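Local structure of putative alcohol dehydrogenase (Sinorhizobium meliloti, 4J6F) at residues V37-H42 and V78-G83; F106-G111 and G157-Y162; V219-I224 and A244-I249; G231-A236 and G250-V255. The protein probably acts as a zinc-binding, nicotinamide-dependent alcohol dehydrogenase of the medium-chain dehydrogenase/reductase family. One frame throughout, in Å; residues are numbered along the deposited sequence.

Overall arrangement
Contacts 1 and 2 lie in the region of the GroES-like domain, contacts 3 and 4 in the Rossmann-type half, with the centre of the chain between the two pairs. Contact 1 closes along the chain before contact 2 opens, and both precede contacts 3 and 4. Contacts 1 and 2 have centres about 10 Å apart; the loops of contact 2 probably hydrogen-bond to strand 33-39 of contact 1, L39 N lying 2.8 Å from R108 O and V37 N 3.0 Å from Y162 O. Contacts 3 and 4, with centres about 8 Å apart, alternate as helix 218-229, strand 233-238, helix 243-248 and strand 253-256. Contacts 1 and 4 are about 35 Å apart between centres; the two pairs lie in different halves of the subunit.

Contact 1: residues V37-H42 and V78-G83; sequences VLLTGH and VWVREG
H42, R81 and L39 carry this contact between the end of strand 33-39 with its following turn and the last turn of helix 75-82. The imidazole of H42 presents an edge to the helix end. H42 ND1 gives a hydrogen bond to R81 O (3.1 Å, N-H...O 144°), and the oxygen lies close to the ring plane. Seen from the carbonyl, however, the donor stands well above the peptide plane, 66° out of it, so the bond does not follow a lone pair. H42 CG is anti to its own carbonyl carbon (chi1 -63°), which swings the ring over to the helix, and the CA-H of H42 also contacts R81 O. A ring of the neighbouring loop, F106, meets the imidazole edge-to-face.

The receiving carbonyl belongs to a helix terminus closed by a Schellman motif, in which G83 takes positive phi and A84 N bonds to W79 O. H42 brings an N-H donor to the carbonyl-rich end of the helix.

The apolar part of the contact comes from L39, whose CD1 rests on the aliphatic stem of R81, nearest to CG, the two side chains crossing at about a right angle. The other methyl, L39 CD2, comes within 4.3 Å of V80 CG1. Beyond that stem the R81 chain bends at chi3, and its guanidinium turns to G43 O through NE and, more weakly, to Q365 on helix 361-370. R81 NH2 also makes a long salt bridge to E82 OE2 (3.7 Å).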
loop_
_atom_site.group_PDB
_atom_site.type_symbol
_atom_site.label_atom_id
_atom_site.label_comp_id
_atom_site.label_asym_id
_atom_site.label_seq_id
_atom_site.Cartn_x
_atom_site.Cartn_y
_atom_site.Cartn_z
ATOM N N VAL A 37 -24.017 -10.428 28.722
ATOM C CA VAL A 37 -24.604 -10.640 27.413
ATOM C C VAL A 37 -23.691 -11.596 26.673
ATOM O O VAL A 37 -22.515 -11.306 26.472
ATOM C CB VAL A 37 -24.798 -9.323 26.652
ATOM C CG1 VAL A 37 -25.121 -9.596 25.191
ATOM C CG2 VAL A 37 -25.891 -8.492 27.315
ATOM N N LEU A 38 -24.252 -12.746 26.305
ATOM C CA LEU A 38 -23.516 -13.838 25.676
ATOM C C LEU A 38 -23.758 -13.905 24.178
ATOM O O LEU A 38 -24.911 -13.870 23.723
ATOM C CB LEU A 38 -23.929 -15.182 26.288
ATOM C CG LEU A 38 -23.655 -15.467 27.773
ATOM C CD1 LEU A 38 -24.186 -16.842 28.142
ATOM C CD2 LEU A 38 -22.163 -15.367 28.086
ATOM N N LEU A 39 -22.666 -14.002 23.419
ATOM C CA LEU A 39 -22.731 -14.335 22.007
ATOM C C LEU A 39 -22.668 -15.857 21.861
ATOM O O LEU A 39 -21.709 -16.482 22.300
ATOM C CB LEU A 39 -21.579 -13.683 21.263
ATOM C CG LEU A 39 -21.445 -14.045 19.787
ATOM C CD1 LEU A 39 -22.575 -13.405 19.004
ATOM C CD2 LEU A 39 -20.100 -13.587 19.246
ATOM N N THR A 40 -23.688 -16.438 21.230
ATOM C CA THR A 40 -23.910 -17.890 21.249
ATOM C C THR A 40 -23.664 -18.587 19.910
ATOM O O THR A 40 -23.763 -19.807 19.816
ATOM C CB THR A 40 -25.339 -18.217 21.722
ATOM O OG1 THR A 40 -26.282 -17.724 20.766
ATOM C CG2 THR A 40 -25.625 -17.570 23.067
ATOM N N GLY A 41 -23.338 -17.812 18.885
ATOM C CA GLY A 41 -23.045 -18.338 17.558
ATOM C C GLY A 41 -23.185 -17.159 16.624
ATOM O O GLY A 41 -23.599 -16.080 17.069
ATOM N N HIS A 42 -22.844 -17.340 15.345
ATOM C CA HIS A 42 -23.008 -16.269 14.350
ATOM C C HIS A 42 -24.474 -16.093 13.919
ATOM O O HIS A 42 -25.269 -17.041 13.975
ATOM C CB HIS A 42 -22.116 -16.488 13.131
ATOM C CG HIS A 42 -20.651 -16.464 13.439
ATOM N ND1 HIS A 42 -19.974 -15.307 13.764
ATOM C CD2 HIS A 42 -19.728 -17.456 13.456
ATOM C CE1 HIS A 42 -18.701 -15.590 13.981
ATOM N NE2 HIS A 42 -18.526 -16.887 13.798
ATOM N N VAL A 78 -20.141 -6.187 16.045
ATOM C CA VAL A 78 -21.172 -6.509 15.081
ATOM C C VAL A 78 -20.621 -7.492 14.063
ATOM O O VAL A 78 -21.186 -8.563 13.859
ATOM C CB VAL A 78 -21.677 -5.224 14.378
ATOM C CG1 VAL A 78 -22.605 -5.546 13.222
ATOM C CG2 VAL A 78 -22.402 -4.332 15.359
ATOM N N TRP A 79 -19.504 -7.141 13.440
ATOM C CA TRP A 79 -18.928 -8.012 12.422
ATOM C C TRP A 79 -18.532 -9.394 12.926
ATOM O O TRP A 79 -18.723 -10.377 12.211
ATOM C CB TRP A 79 -17.777 -7.329 11.687
ATOM C CG TRP A 79 -18.253 -6.200 10.808
ATOM C CD1 TRP A 79 -19.433 -6.137 10.071
ATOM C CD2 TRP A 79 -17.568 -4.983 10.554
ATOM N NE1 TRP A 79 -19.509 -4.939 9.391
ATOM C CE2 TRP A 79 -18.373 -4.217 9.666
ATOM C CE3 TRP A 79 -16.352 -4.459 10.984
ATOM C CZ2 TRP A 79 -17.988 -2.957 9.209
ATOM C CZ3 TRP A 79 -15.966 -3.196 10.529
ATOM C CH2 TRP A 79 -16.782 -2.462 9.647
ATOM N N VAL A 80 -18.017 -9.490 14.149
ATOM C CA VAL A 80 -17.717 -10.806 14.707
ATOM C C VAL A 80 -19.009 -11.613 14.845
ATOM O O VAL A 80 -19.048 -12.783 14.496
ATOM C CB VAL A 80 -16.968 -10.719 16.048
ATOM C CG1 VAL A 80 -16.988 -12.046 16.784
ATOM C CG2 VAL A 80 -15.536 -10.275 15.824
ATOM N N ARG A 81 -20.074 -10.978 15.325
ATOM C CA ARG A 81 -21.339 -11.669 15.527
ATOM C C ARG A 81 -21.895 -12.137 14.199
ATOM O O ARG A 81 -22.311 -13.282 14.077
ATOM C CB ARG A 81 -22.333 -10.758 16.226
ATOM C CG ARG A 81 -23.643 -11.412 16.639
ATOM C CD ARG A 81 -24.674 -10.335 16.930
ATOM N NE ARG A 81 -25.217 -9.848 15.668
ATOM C CZ ARG A 81 -25.494 -8.578 15.388
ATOM N NH1 ARG A 81 -25.293 -7.626 16.282
ATOM N NH2 ARG A 81 -25.981 -8.262 14.194
ATOM N N GLU A 82 -21.887 -11.263 13.196
ATOM C CA GLU A 82 -22.359 -11.632 11.850
ATOM C C GLU A 82 -21.436 -12.617 11.127
ATOM O O GLU A 82 -21.886 -13.321 10.233
ATOM C CB GLU A 82 -22.573 -10.393 10.985
ATOM C CG GLU A 82 -23.501 -9.389 11.635
ATOM C CD GLU A 82 -23.787 -8.177 10.770
ATOM O OE1 GLU A 82 -22.830 -7.583 10.237
ATOM O OE2 GLU A 82 -24.977 -7.811 10.634
ATOM N N GLY A 83 -20.159 -12.676 11.519
ATOM C CA GLY A 83 -19.164 -13.481 10.813
ATOM C C GLY A 83 -18.838 -12.815 9.486
ATOM O O GLY A 83 -18.562 -13.473 8.477
#

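Contact 2: residues F106-G111 and G157-Y162; sequences FPRIQG and GRDGGY
R108-G111 and D159-Y162 join as two irregular loop segments laced by main-chain hydrogen bonds and one salt bridge, buried in the GroES-like domain beside strand 33-39. Three backbone bonds run from the second segment to the first: G160 N to I109 O (2.7 Å), Y162 N to Q110 O (2.9 Å) and G161 N to G111 O (3.1 Å). Glycines at 111 and 160 allow this closeness, since a side chain on either would point into the partner segment.

D159 OD1 is gripped twice. R108 NH2 (3.0 Å) and I109 N (2.8 Å) reach it from opposite faces of the carboxylate plane, and the guanidinium stands 76° to that plane with OD1 at its edge. R108 is bent at chi2 and chi3, which lays one face of the guanidinium over R158 N, while NE bonds to H156 O. With a methionine in place of R108, the D159 carboxylate would probably be left without its cationic mate and H156 O without that donor.

At the far end, the Y162 ring receives G111 CA over its face in a CH-pi contact, 3.6 Å from CA to the ring centroid, and its OH bonds to D77. I109 CG2 lies 4.0 Å from Y162 CB. Paired with a cation and an amide N-H, the D159 carboxylate is likely to stay ionised, and its OD1 adds a charged anchor to the backbone bonds.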
loop_
_atom_site.group_PDB
_atom_site.type_symbol
_atom_site.label_atom_id
_atom_site.label_comp_id
_atom_site.label_asym_id
_atom_site.label_seq_id
_atom_site.Cartn_x
_atom_site.Cartn_y
_atom_site.Cartn_z
ATOM N N PHE A 106 -17.895 -20.300 21.575
ATOM C CA PHE A 106 -19.213 -19.901 22.069
ATOM C C PHE A 106 -19.600 -20.641 23.328
ATOM O O PHE A 106 -19.334 -21.825 23.436
ATOM C CB PHE A 106 -20.266 -20.073 20.983
ATOM C CG PHE A 106 -19.948 -19.314 19.728
ATOM C CD1 PHE A 106 -19.976 -17.919 19.717
ATOM C CD2 PHE A 106 -19.589 -19.988 18.562
ATOM C CE1 PHE A 106 -19.673 -17.210 18.560
ATOM C CE2 PHE A 106 -19.283 -19.283 17.402
ATOM C CZ PHE A 106 -19.328 -17.891 17.399
ATOM N N PRO A 107 -20.221 -19.942 24.298
ATOM C CA PRO A 107 -20.591 -18.519 24.295
ATOM C C PRO A 107 -19.406 -17.594 24.556
ATOM O O PRO A 107 -18.450 -18.001 25.195
ATOM C CB PRO A 107 -21.592 -18.422 25.447
ATOM C CG PRO A 107 -21.143 -19.467 26.393
ATOM C CD PRO A 107 -20.617 -20.599 25.558
ATOM N N ARG A 108 -19.483 -16.365 24.064
ATOM C CA ARG A 108 -18.417 -15.379 24.262
ATOM C C ARG A 108 -19.007 -14.070 24.742
ATOM O O ARG A 108 -19.974 -13.580 24.176
ATOM C CB ARG A 108 -17.623 -15.155 22.959
ATOM C CG ARG A 108 -16.845 -13.841 22.877
ATOM C CD ARG A 108 -15.540 -13.835 23.679
ATOM N NE ARG A 108 -14.582 -14.807 23.162
ATOM C CZ ARG A 108 -14.255 -15.945 23.772
ATOM N NH1 ARG A 108 -13.383 -16.772 23.207
ATOM N NH2 ARG A 108 -14.787 -16.247 24.947
ATOM N N ILE A 109 -18.432 -13.517 25.796
ATOM C CA ILE A 109 -18.768 -12.165 26.179
ATOM C C ILE A 109 -17.915 -11.226 25.334
ATOM O O ILE A 109 -16.681 -11.251 25.420
ATOM C CB ILE A 109 -18.477 -11.903 27.674
ATOM C CG1 ILE A 109 -19.320 -12.832 28.547
ATOM C CG2 ILE A 109 -18.732 -10.430 28.015
ATOM C CD1 ILE A 109 -18.790 -13.027 29.948
ATOM N N GLN A 110 -18.566 -10.399 24.526
ATOM C CA GLN A 110 -17.854 -9.394 23.724
ATOM C C GLN A 110 -17.573 -8.106 24.550
ATOM O O GLN A 110 -17.807 -8.062 25.770
ATOM C CB GLN A 110 -18.647 -9.079 22.445
ATOM C CG GLN A 110 -19.104 -10.306 21.669
ATOM C CD GLN A 110 -19.736 -9.962 20.341
ATOM O OE1 GLN A 110 -20.956 -10.025 20.198
ATOM N NE2 GLN A 110 -18.909 -9.589 19.352
ATOM N N GLY A 111 -17.078 -7.061 23.887
ATOM C CA GLY A 111 -16.836 -5.784 24.546
ATOM C C GLY A 111 -15.354 -5.556 24.684
ATOM O O GLY A 111 -14.664 -6.330 25.349
ATOM N N GLY A 157 -10.847 -13.379 21.525
ATOM C CA GLY A 157 -10.115 -14.580 21.940
ATOM C C GLY A 157 -10.343 -15.022 23.375
ATOM O O GLY A 157 -9.863 -16.071 23.790
ATOM N N ARG A 158 -11.120 -14.235 24.114
ATOM C CA ARG A 158 -11.201 -14.293 25.568
ATOM C C ARG A 158 -12.369 -13.373 25.937
ATOM O O ARG A 158 -12.665 -12.425 25.206
ATOM C CB ARG A 158 -9.896 -13.717 26.094
ATOM C CG ARG A 158 -9.544 -13.958 27.529
ATOM C CD ARG A 158 -8.524 -12.897 27.912
ATOM N NE ARG A 158 -7.478 -13.359 28.833
ATOM C CZ ARG A 158 -7.647 -13.584 30.136
ATOM N NH1 ARG A 158 -6.621 -13.975 30.858
ATOM N NH2 ARG A 158 -8.827 -13.425 30.733
ATOM N N ASP A 159 -13.042 -13.631 27.054
ATOM C CA ASP A 159 -14.221 -12.839 27.418
ATOM C C ASP A 159 -13.935 -11.361 27.685
ATOM O O ASP A 159 -12.932 -11.035 28.289
ATOM C CB ASP A 159 -14.935 -13.476 28.594
ATOM C CG ASP A 159 -15.761 -14.685 28.186
ATOM O OD1 ASP A 159 -16.271 -14.730 27.035
ATOM O OD2 ASP A 159 -15.910 -15.594 29.028
ATOM N N GLY A 160 -14.830 -10.479 27.229
ATOM C CA GLY A 160 -14.658 -9.016 27.326
ATOM C C GLY A 160 -15.571 -8.321 28.319
ATOM O O GLY A 160 -15.944 -8.898 29.329
ATOM N N GLY A 161 -15.945 -7.079 28.035
ATOM C CA GLY A 161 -16.620 -6.242 29.030
ATOM C C GLY A 161 -18.143 -6.153 29.076
ATOM O O GLY A 161 -18.692 -5.392 29.878
ATOM N N TYR A 162 -18.844 -6.906 28.246
ATOM C CA TYR A 162 -20.294 -6.910 28.346
ATOM C C TYR A 162 -20.744 -7.909 29.399
ATOM O O TYR A 162 -21.488 -8.833 29.128
ATOM C CB TYR A 162 -20.923 -7.229 27.001
ATOM C CG TYR A 162 -20.653 -6.182 25.962
ATOM C CD1 TYR A 162 -20.531 -4.857 26.313
ATOM C CD2 TYR A 162 -20.518 -6.519 24.633
ATOM C CE1 TYR A 162 -20.278 -3.894 25.368
ATOM C CE2 TYR A 162 -20.263 -5.563 23.683
ATOM C CZ TYR A 162 -20.146 -4.254 24.060
ATOM O OH TYR A 162 -19.908 -3.301 23.120
#

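Contact 3: residues V219-I224 and A244-I249; sequences VGSAII and AAMLDI
S221 OG lies within hydrogen-bonding reach of two carbonyls, A215 O and G217 O, which must share or alternate its one hydrogen, while S221 CB meets I249 CD1 at 3.8 Å. The hydroxyl thus fastens the first turns of helix 218-229 to the loop before it, and the carbon side of S221 serves the contact. Helices 218-229 and 243-248 lie next to each other on one face of the parallel sheet of a Rossmann-type domain, and they touch through apolar packing, with no hydrogen bond between the two segments.

I224 is the central piece. I224 CD1 reaches M246 SE at 3.9 Å, and I224 CG2 lies 4.0 Å from I249 CG1; the side chain crosses both partners at about a right angle. M246, present as selenomethionine, is bent at chi2 and chi3, which curls the selenium back to I224. An alanine replacing I224 would probably take from M246 SE and I249 CG1 the apolar contacts of I224 and open a gap between the helices next to P234 and A236.

I249 CG1 is wedged between its own N and carbonyl carbon (chi1 65°), which brings I249 CD1 up to both S221 CB and I224 CD1, 4.1 Å from the latter.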
loop_
_atom_site.group_PDB
_atom_site.type_symbol
_atom_site.label_atom_id
_atom_site.label_comp_id
_atom_site.label_asym_id
_atom_site.label_seq_id
_atom_site.Cartn_x
_atom_site.Cartn_y
_atom_site.Cartn_z
ATOM N N VAL A 219 -13.790 5.234 14.656
ATOM C CA VAL A 219 -12.430 5.442 14.191
ATOM C C VAL A 219 -12.273 6.793 13.496
ATOM O O VAL A 219 -11.287 7.495 13.726
ATOM C CB VAL A 219 -11.991 4.291 13.270
ATOM C CG1 VAL A 219 -10.537 4.478 12.872
ATOM C CG2 VAL A 219 -12.197 2.950 13.966
ATOM N N GLY A 220 -13.257 7.153 12.669
ATOM C CA GLY A 220 -13.266 8.423 11.942
ATOM C C GLY A 220 -13.004 9.573 12.875
ATOM O O GLY A 220 -12.028 10.304 12.717
ATOM N N SER A 221 -13.862 9.697 13.880
ATOM C CA SER A 221 -13.769 10.767 14.862
ATOM C C SER A 221 -12.425 10.760 15.541
ATOM O O SER A 221 -11.843 11.816 15.770
ATOM C CB SER A 221 -14.858 10.613 15.908
ATOM O OG SER A 221 -16.114 10.847 15.309
ATOM N N ALA A 222 -11.932 9.567 15.855
ATOM C CA ALA A 222 -10.703 9.450 16.601
ATOM C C ALA A 222 -9.589 10.006 15.754
ATOM O O ALA A 222 -8.771 10.793 16.225
ATOM C CB ALA A 222 -10.432 8.000 16.962
ATOM N N ILE A 223 -9.576 9.617 14.489
ATOM C CA ILE A 223 -8.532 10.062 13.608
ATOM C C ILE A 223 -8.507 11.575 13.502
ATOM O O ILE A 223 -7.430 12.164 13.475
ATOM C CB ILE A 223 -8.622 9.390 12.242
ATOM C CG1 ILE A 223 -7.925 8.052 12.331
ATOM C CG2 ILE A 223 -7.928 10.230 11.180
ATOM C CD1 ILE A 223 -8.338 7.116 11.248
ATOM N N ILE A 224 -9.682 12.199 13.471
ATOM C CA ILE A 224 -9.761 13.658 13.467
ATOM C C ILE A 224 -9.056 14.260 14.692
ATOM O O ILE A 224 -8.248 15.187 14.564
ATOM C CB ILE A 224 -11.220 14.142 13.346
ATOM C CG1 ILE A 224 -11.778 13.691 11.994
ATOM C CG2 ILE A 224 -11.325 15.665 13.514
ATOM C CD1 ILE A 224 -13.255 13.945 11.815
ATOM N N ALA A 244 -21.426 20.273 11.668
ATOM C CA ALA A 244 -21.100 21.099 12.822
ATOM C C ALA A 244 -20.457 20.266 13.916
ATOM O O ALA A 244 -19.578 20.753 14.626
ATOM C CB ALA A 244 -22.324 21.834 13.334
ATOM N N ALA A 245 -20.866 19.005 14.031
ATOM C CA ALA A 245 -20.247 18.095 14.992
ATOM C C ALA A 245 -18.781 17.824 14.658
ATOM O O ALA A 245 -17.953 17.683 15.565
ATOM C CB ALA A 245 -21.017 16.791 15.079
HETATM N N MSE A 246 -18.461 17.752 13.366
HETATM C CA MSE A 246 -17.092 17.461 12.950
HETATM C C MSE A 246 -16.229 18.651 13.230
HETATM O O MSE A 246 -15.118 18.499 13.740
HETATM C CB MSE A 246 -17.010 17.046 11.488
HETATM C CG MSE A 246 -17.768 15.760 11.179
HETATM SE SE MSE A 246 -17.083 14.208 12.196
HETATM C CE MSE A 246 -18.138 14.322 13.857
ATOM N N LEU A 247 -16.732 19.849 12.924
ATOM C CA LEU A 247 -16.044 21.079 13.309
ATOM C C LEU A 247 -15.760 21.116 14.822
ATOM O O LEU A 247 -14.686 21.540 15.267
ATOM C CB LEU A 247 -16.841 22.310 12.865
ATOM C CG LEU A 247 -16.928 22.580 11.356
ATOM C CD1 LEU A 247 -17.825 23.768 11.049
ATOM C CD2 LEU A 247 -15.555 22.767 10.706
ATOM N N ASP A 248 -16.713 20.631 15.604
ATOM C CA ASP A 248 -16.583 20.663 17.054
ATOM C C ASP A 248 -15.445 19.799 17.582
ATOM O O ASP A 248 -14.870 20.100 18.617
ATOM C CB ASP A 248 -17.892 20.249 17.721
ATOM C CG ASP A 248 -18.157 21.007 19.002
ATOM O OD1 ASP A 248 -17.207 21.577 19.573
ATOM O OD2 ASP A 248 -19.327 21.042 19.431
ATOM N N ILE A 249 -15.122 18.722 16.883
ATOM C CA ILE A 249 -14.052 17.851 17.352
ATOM C C ILE A 249 -12.701 18.140 16.701
ATOM O O ILE A 249 -11.740 17.424 16.962
ATOM C CB ILE A 249 -14.420 16.355 17.252
ATOM C CG1 ILE A 249 -14.590 15.929 15.796
ATOM C CG2 ILE A 249 -15.684 16.072 18.051
ATOM C CD1 ILE A 249 -14.693 14.435 15.601
#

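Contact 4: residues G231-A236 and G250-V255; sequences GAVPIA and GAQAVV
V233 and Q252 lie obliquely across one another, V233 CG1 sitting 3.5 Å from Q252 CB ahead of the paired part of the two parallel strands. Q252 CG is anti to the backbone N (chi1 178°), and a bend at chi2 then turns the amide away from V233, its OE1 bonding to R228 NH2. P234 CG lies near G250 O, 3.8 Å away; G250, the first residue past helix 243-248 to leave helical angles, has positive phi in a Schellman motif.

Further along, the side chains divide between the faces of the sheet. A236 and V254 share one face, where A236 CB meets A251 CB at 4.0 Å and comes more loosely to V254 CG1. I235 and A253 share the other, and there I235 CG2 points at A253 O and reaches V255 CG2 at 4.5 Å.

The main chains hold this register with three bonds: Q252 N to P234 O (2.8 Å), A236 N to A253 O (3.1 Å) and V255 N to A236 O (2.9 Å). The strand directions diverge by 29°.

Strand 253-256 is, within this chain, the outermost strand on this side of the six-stranded Rossmann-type sheet, and helix 243-248 makes the beta-alpha-beta crossover from strand 233-238. Helices 218-229 and 243-248 cover the A236 and V254 face, and helix 262-270 packs against I235, A253 and V255.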
loop_
_atom_site.group_PDB
_atom_site.type_symbol
_atom_site.label_atom_id
_atom_site.label_comp_id
_atom_site.label_asym_id
_atom_site.label_seq_id
_atom_site.Cartn_x
_atom_site.Cartn_y
_atom_site.Cartn_z
ATOM N N GLY A 231 -0.344 17.478 15.147
ATOM C CA GLY A 231 -0.085 18.698 14.378
ATOM C C GLY A 231 -0.552 18.666 12.933
ATOM O O GLY A 231 -0.214 19.549 12.143
ATOM N N ALA A 232 -1.332 17.651 12.581
ATOM C CA ALA A 232 -1.838 17.506 11.224
ATOM C C ALA A 232 -3.183 18.193 11.036
ATOM O O ALA A 232 -3.858 18.543 12.006
ATOM C CB ALA A 232 -1.941 16.035 10.861
ATOM N N VAL A 233 -3.567 18.366 9.775
ATOM C CA VAL A 233 -4.813 19.036 9.416
ATOM C C VAL A 233 -5.824 18.026 8.842
ATOM O O VAL A 233 -5.635 17.509 7.734
ATOM C CB VAL A 233 -4.557 20.209 8.422
ATOM C CG1 VAL A 233 -5.789 21.090 8.289
ATOM C CG2 VAL A 233 -3.374 21.063 8.870
ATOM N N PRO A 234 -6.893 17.724 9.604
ATOM C CA PRO A 234 -7.940 16.816 9.132
ATOM C C PRO A 234 -9.064 17.536 8.407
ATOM O O PRO A 234 -9.455 18.644 8.797
ATOM C CB PRO A 234 -8.482 16.207 10.427
ATOM C CG PRO A 234 -8.235 17.249 11.469
ATOM C CD PRO A 234 -7.121 18.147 10.996
ATOM N N ILE A 235 -9.567 16.896 7.357
ATOM C CA ILE A 235 -10.758 17.353 6.646
ATOM C C ILE A 235 -11.751 16.205 6.641
ATOM O O ILE A 235 -11.483 15.142 6.071
ATOM C CB ILE A 235 -10.447 17.776 5.193
ATOM C CG1 ILE A 235 -9.596 19.037 5.179
ATOM C CG2 ILE A 235 -11.728 18.034 4.410
ATOM C CD1 ILE A 235 -9.052 19.356 3.814
ATOM N N ALA A 236 -12.894 16.419 7.277
ATOM C CA ALA A 236 -13.866 15.358 7.474
ATOM C C ALA A 236 -14.753 15.214 6.253
ATOM O O ALA A 236 -15.131 16.214 5.645
ATOM C CB ALA A 236 -14.702 15.652 8.707
ATOM N N GLY A 250 -12.630 19.191 15.873
ATOM C CA GLY A 250 -11.353 19.720 15.369
ATOM C C GLY A 250 -11.087 19.637 13.874
ATOM O O GLY A 250 -9.977 19.932 13.433
ATOM N N ALA A 251 -12.086 19.244 13.079
ATOM C CA ALA A 251 -11.915 19.188 11.620
ATOM C C ALA A 251 -11.663 20.585 11.086
ATOM O O ALA A 251 -12.258 21.550 11.560
ATOM C CB ALA A 251 -13.132 18.583 10.941
ATOM N N GLN A 252 -10.785 20.690 10.101
ATOM C CA GLN A 252 -10.479 21.970 9.482
ATOM C C GLN A 252 -11.644 22.429 8.620
ATOM O O GLN A 252 -12.096 23.550 8.722
ATOM C CB GLN A 252 -9.193 21.869 8.648
ATOM C CG GLN A 252 -8.787 23.142 7.917
ATOM C CD GLN A 252 -8.608 24.337 8.841
ATOM O OE1 GLN A 252 -8.287 24.202 10.029
ATOM N NE2 GLN A 252 -8.816 25.525 8.291
ATOM N N ALA A 253 -12.112 21.549 7.757
ATOM C CA ALA A 253 -13.281 21.811 6.947
ATOM C C ALA A 253 -14.023 20.500 6.803
ATOM O O ALA A 253 -13.453 19.411 6.997
ATOM C CB ALA A 253 -12.879 22.343 5.587
ATOM N N VAL A 254 -15.304 20.613 6.479
ATOM C CA VAL A 254 -16.154 19.451 6.307
ATOM C C VAL A 254 -16.712 19.420 4.887
ATOM O O VAL A 254 -17.042 20.443 4.308
ATOM C CB VAL A 254 -17.286 19.428 7.356
ATOM C CG1 VAL A 254 -18.062 18.124 7.292
ATOM C CG2 VAL A 254 -16.718 19.612 8.752
ATOM N N VAL A 255 -16.776 18.223 4.336
ATOM C CA VAL A 255 -17.362 17.965 3.041
ATOM C C VAL A 255 -18.536 17.010 3.300
ATOM O O VAL A 255 -18.369 15.960 3.922
ATOM C CB VAL A 255 -16.322 17.323 2.092
ATOM C CG1 VAL A 255 -16.993 16.748 0.861
ATOM C CG2 VAL A 255 -15.246 18.323 1.692
#